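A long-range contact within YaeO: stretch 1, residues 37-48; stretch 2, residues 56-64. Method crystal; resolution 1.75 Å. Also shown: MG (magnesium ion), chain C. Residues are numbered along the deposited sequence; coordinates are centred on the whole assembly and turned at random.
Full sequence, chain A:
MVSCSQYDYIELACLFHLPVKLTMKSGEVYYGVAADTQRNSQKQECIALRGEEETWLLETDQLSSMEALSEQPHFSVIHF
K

Stretch 1, residues 37-48: TQRNSQKQECIA
Stretch 2, residues 56-64: WLLETDQLS

Antiparallel strands satisfy their backbone polar groups in alternation, and what one neighbour leaves unpaired can be met by another strand, by side chains or by water. YaeO offers a compact example. Strand 45-48 runs against strand 56-59 at 139° between N-to-C directions, with the axes approaching to 4.4 Å. Ile 47 (phi/psi -100/133) and Leu 58 (-107/127) form the hydrogen-bonded pair, CA to CA 5.4 Å: Ile 47 N donates to Leu 58 O at 2.9 Å, and Leu 58 N returns the bond to Ile 47 O at 3.0 Å, nearly linear at 175°. On one side of this pair Ala 48 faces Leu 57 (CA to CA 4.7 Å), on the other Cys 46 faces Glu 59 (CA to CA 4.2 Å), both non-hydrogen-bonded. Here CA-H groups approach carbonyls instead, Cys 46 CA lying 3.2 Å from Leu 58 O and Ala 48 CA 3.3 Å from Trp 56 O.

The ladder ends where stretch 2 turns into the 3-10 segment 60-62. Thr 60 has phi/psi -64/-32, and its N still donates to Glu 45 O at 3.0 Å; the same carbonyl accepts from water 3 at 2.7 Å, which in turn accepts from Asp 61 N at 2.9 Å. Glu 45 O thus takes Thr 60 N directly and is linked to Asp 61 N through water 3.

Cys 46 has its own backbone partners within stretch 1: its N donates to Gln 38 O (2.7 Å) and its O accepts from Gln 38 N (3.0 Å), making a hairpin closed by the type I turn Asn 40 to Lys 43. Asn 40, chi1 p, braces that hairpin: its OD1 accepts from Gln 44 N at 2.8 Å, while its ND2 donates to Gln 44 OE1 at 2.9 Å and to water 1 at 3.1 Å. Water 1 then donates to Leu 57 O at 2.5 Å, joining the stretches at a carbonyl that strand 45-48 does not bond.

Gln 44 (m, t) OE1 and Glu 59 (m, t) OE1 lie 3.2 Å apart, but both are acceptors. Water 2 mediates, donating to Gln 44 OE1 at 2.8 Å and weakly to Glu 59 OE2 at 3.2 Å, while accepting from Gln 42 NE2 at 2.5 Å. Water 6 donates to Glu 59 OE1 at 2.7 Å and binds magnesium, whose MG atom Asp 61 OD1 also ligates at 2.2 Å.

Apolar contacts form on both faces. Leu 57 (m, t) brings CD2 to 3.6 Å from Ala 48 CB; on the other face Ile 47 (t, t) sets CG2 4.2 Å from CB of Leu 58 (m, t).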

# COMPACT_ATOMS: atom_id res chain seq x y z
N THR A 37 5.99 -14.32 -1.85
CA THR A 37 5.47 -15.63 -2.21
C THR A 37 6.05 -16.63 -1.22
O THR A 37 7.23 -16.57 -0.87
CB THR A 37 5.84 -16.01 -3.64
OG1 THR A 37 7.24 -15.81 -3.83
CG2 THR A 37 5.07 -15.15 -4.64
N GLN A 38 5.20 -17.53 -0.73
CA GLN A 38 5.68 -18.55 0.19
C GLN A 38 4.67 -19.68 0.17
O GLN A 38 3.57 -19.53 -0.36
CB GLN A 38 5.84 -17.99 1.61
CG GLN A 38 4.54 -17.51 2.22
CD GLN A 38 4.72 -16.87 3.59
OE1 GLN A 38 4.60 -17.52 4.62
NE2 GLN A 38 4.99 -15.57 3.59
N ARG A 39 5.06 -20.81 0.74
CA ARG A 39 4.12 -21.91 0.91
C ARG A 39 3.43 -21.81 2.25
O ARG A 39 4.03 -21.41 3.25
CB ARG A 39 4.85 -23.26 0.77
CG ARG A 39 5.43 -23.45 -0.62
CD ARG A 39 5.65 -24.91 -0.93
NE ARG A 39 6.23 -25.13 -2.25
CZ ARG A 39 5.55 -25.55 -3.32
NH1 ARG A 39 4.25 -25.80 -3.23
NH2 ARG A 39 6.17 -25.72 -4.48
N ASN A 40 2.14 -22.16 2.28
CA ASN A 40 1.39 -22.20 3.53
C ASN A 40 1.71 -23.50 4.26
O ASN A 40 2.57 -24.27 3.84
CB ASN A 40 -0.10 -22.01 3.26
CG ASN A 40 -0.71 -23.09 2.34
OD1 ASN A 40 -0.16 -24.18 2.16
ND2 ASN A 40 -1.87 -22.77 1.77
N SER A 41 1.02 -23.75 5.38
CA SER A 41 1.29 -24.95 6.17
C SER A 41 0.94 -26.23 5.43
O SER A 41 1.47 -27.29 5.76
CB SER A 41 0.54 -24.90 7.50
OG SER A 41 -0.87 -24.93 7.29
N GLN A 42 0.05 -26.14 4.44
CA GLN A 42 -0.31 -27.25 3.57
C GLN A 42 0.65 -27.42 2.40
O GLN A 42 0.43 -28.32 1.57
CB GLN A 42 -1.73 -27.04 3.06
CG GLN A 42 -2.80 -27.24 4.13
CD GLN A 42 -4.17 -26.85 3.62
OE1 GLN A 42 -5.01 -27.71 3.34
NE2 GLN A 42 -4.40 -25.55 3.49
N LYS A 43 1.71 -26.61 2.34
CA LYS A 43 2.74 -26.64 1.30
C LYS A 43 2.21 -26.20 -0.05
O LYS A 43 2.77 -26.57 -1.09
CB LYS A 43 3.40 -28.03 1.18
CG LYS A 43 3.89 -28.61 2.49
CD LYS A 43 4.86 -27.69 3.19
CE LYS A 43 5.59 -28.44 4.29
NZ LYS A 43 4.79 -29.60 4.78
N GLN A 44 1.13 -25.42 -0.05
CA GLN A 44 0.58 -24.85 -1.27
C GLN A 44 1.23 -23.50 -1.54
O GLN A 44 1.50 -22.75 -0.60
CB GLN A 44 -0.93 -24.67 -1.14
CG GLN A 44 -1.66 -26.00 -0.91
CD GLN A 44 -3.04 -25.83 -0.27
OE1 GLN A 44 -3.29 -24.86 0.45
NE2 GLN A 44 -3.93 -26.78 -0.51
N GLU A 45 1.51 -23.21 -2.81
CA GLU A 45 2.13 -21.93 -3.17
C GLU A 45 1.14 -20.81 -2.92
O GLU A 45 -0.01 -20.88 -3.37
CB GLU A 45 2.56 -21.92 -4.63
CG GLU A 45 3.62 -22.92 -5.03
CD GLU A 45 4.21 -22.61 -6.40
OE1 GLU A 45 4.84 -21.54 -6.55
OE2 GLU A 45 4.02 -23.42 -7.33
N CYS A 46 1.59 -19.76 -2.25
CA CYS A 46 0.73 -18.64 -1.88
C CYS A 46 1.42 -17.32 -2.18
O CYS A 46 2.65 -17.23 -2.25
CB CYS A 46 0.36 -18.68 -0.40
SG CYS A 46 -0.72 -20.06 0.02
N ILE A 47 0.61 -16.29 -2.34
CA ILE A 47 1.08 -14.92 -2.21
C ILE A 47 0.67 -14.42 -0.82
O ILE A 47 -0.47 -14.64 -0.39
CB ILE A 47 0.51 -14.01 -3.31
CG1 ILE A 47 0.88 -12.54 -3.03
CG2 ILE A 47 -0.98 -14.20 -3.43
CD1 ILE A 47 0.44 -11.58 -4.11
N ALA A 48 1.61 -13.80 -0.11
CA ALA A 48 1.30 -13.16 1.16
C ALA A 48 0.83 -11.75 0.86
O ALA A 48 1.57 -10.97 0.26
CB ALA A 48 2.52 -13.14 2.08
N TRP A 56 -2.92 -12.25 4.66
CA TRP A 56 -3.48 -13.50 4.16
C TRP A 56 -2.44 -14.24 3.33
O TRP A 56 -1.65 -13.62 2.61
CB TRP A 56 -4.72 -13.24 3.29
CG TRP A 56 -5.83 -12.46 3.95
CD1 TRP A 56 -6.75 -12.91 4.87
CD2 TRP A 56 -6.17 -11.08 3.72
NE1 TRP A 56 -7.61 -11.90 5.22
CE2 TRP A 56 -7.27 -10.77 4.53
CE3 TRP A 56 -5.63 -10.08 2.89
CZ2 TRP A 56 -7.85 -9.50 4.55
CZ3 TRP A 56 -6.21 -8.82 2.91
CH2 TRP A 56 -7.31 -8.54 3.74
N LEU A 57 -2.45 -15.57 3.44
CA LEU A 57 -1.72 -16.43 2.51
C LEU A 57 -2.75 -17.01 1.56
O LEU A 57 -3.50 -17.92 1.94
CB LEU A 57 -0.96 -17.55 3.22
CG LEU A 57 0.15 -17.11 4.16
CD1 LEU A 57 0.89 -18.32 4.68
CD2 LEU A 57 1.09 -16.14 3.46
N LEU A 58 -2.77 -16.49 0.34
CA LEU A 58 -3.77 -16.81 -0.66
C LEU A 58 -3.15 -17.69 -1.73
O LEU A 58 -2.12 -17.33 -2.32
CB LEU A 58 -4.33 -15.53 -1.29
CG LEU A 58 -5.02 -14.63 -0.27
CD1 LEU A 58 -5.26 -13.23 -0.84
CD2 LEU A 58 -6.32 -15.28 0.13
N GLU A 59 -3.78 -18.82 -1.99
CA GLU A 59 -3.22 -19.81 -2.89
C GLU A 59 -3.17 -19.27 -4.31
O GLU A 59 -4.20 -18.87 -4.87
CB GLU A 59 -4.06 -21.08 -2.86
CG GLU A 59 -4.03 -21.83 -1.56
CD GLU A 59 -5.10 -22.90 -1.54
OE1 GLU A 59 -4.93 -23.96 -2.19
OE2 GLU A 59 -6.14 -22.65 -0.90
N THR A 60 -1.98 -19.29 -4.91
CA THR A 60 -1.87 -18.77 -6.26
C THR A 60 -2.70 -19.58 -7.25
O THR A 60 -3.23 -19.00 -8.21
CB THR A 60 -0.40 -18.70 -6.70
OG1 THR A 60 0.17 -20.02 -6.76
CG2 THR A 60 0.40 -17.81 -5.75
N ASP A 61 -2.86 -20.90 -7.02
CA ASP A 61 -3.72 -21.72 -7.88
C ASP A 61 -5.18 -21.28 -7.80
O ASP A 61 -5.98 -21.69 -8.65
CB ASP A 61 -3.67 -23.21 -7.50
CG ASP A 61 -2.34 -23.85 -7.81
OD1 ASP A 61 -1.98 -24.82 -7.09
OD2 ASP A 61 -1.65 -23.41 -8.75
N GLN A 62 -5.55 -20.53 -6.77
CA GLN A 62 -6.93 -20.08 -6.60
C GLN A 62 -7.14 -18.64 -7.03
O GLN A 62 -8.23 -18.10 -6.84
CB GLN A 62 -7.36 -20.27 -5.15
CG GLN A 62 -7.43 -21.73 -4.75
CD GLN A 62 -8.44 -22.48 -5.58
OE1 GLN A 62 -9.50 -21.94 -5.93
NE2 GLN A 62 -8.12 -23.72 -5.94
N LEU A 63 -6.13 -18.00 -7.62
CA LEU A 63 -6.29 -16.62 -8.06
C LEU A 63 -7.05 -16.58 -9.38
O LEU A 63 -6.75 -17.35 -10.30
CB LEU A 63 -4.94 -15.93 -8.23
CG LEU A 63 -4.21 -15.65 -6.93
CD1 LEU A 63 -2.79 -15.29 -7.26
CD2 LEU A 63 -4.91 -14.52 -6.20
N SER A 64 -8.04 -15.69 -9.46
CA SER A 64 -8.71 -15.40 -10.72
C SER A 64 -8.13 -14.17 -11.41
O SER A 64 -7.97 -14.17 -12.64
CB SER A 64 -10.21 -15.19 -10.50
OG SER A 64 -10.87 -14.91 -11.72
MG MG C . -3.20 -26.11 -5.77
O HOH W 1 -3.58 -20.32 2.71
O HOH W 2 -5.70 -24.32 1.74
O HOH W 3 -1.39 -22.50 -5.09
O HOH W 4 0.69 -23.90 -7.01
O HOH W 5 3.07 -19.89 -7.47
O HOH W 6 -3.13 -24.59 -4.09
O HOH W 7 -5.27 -25.87 -6.09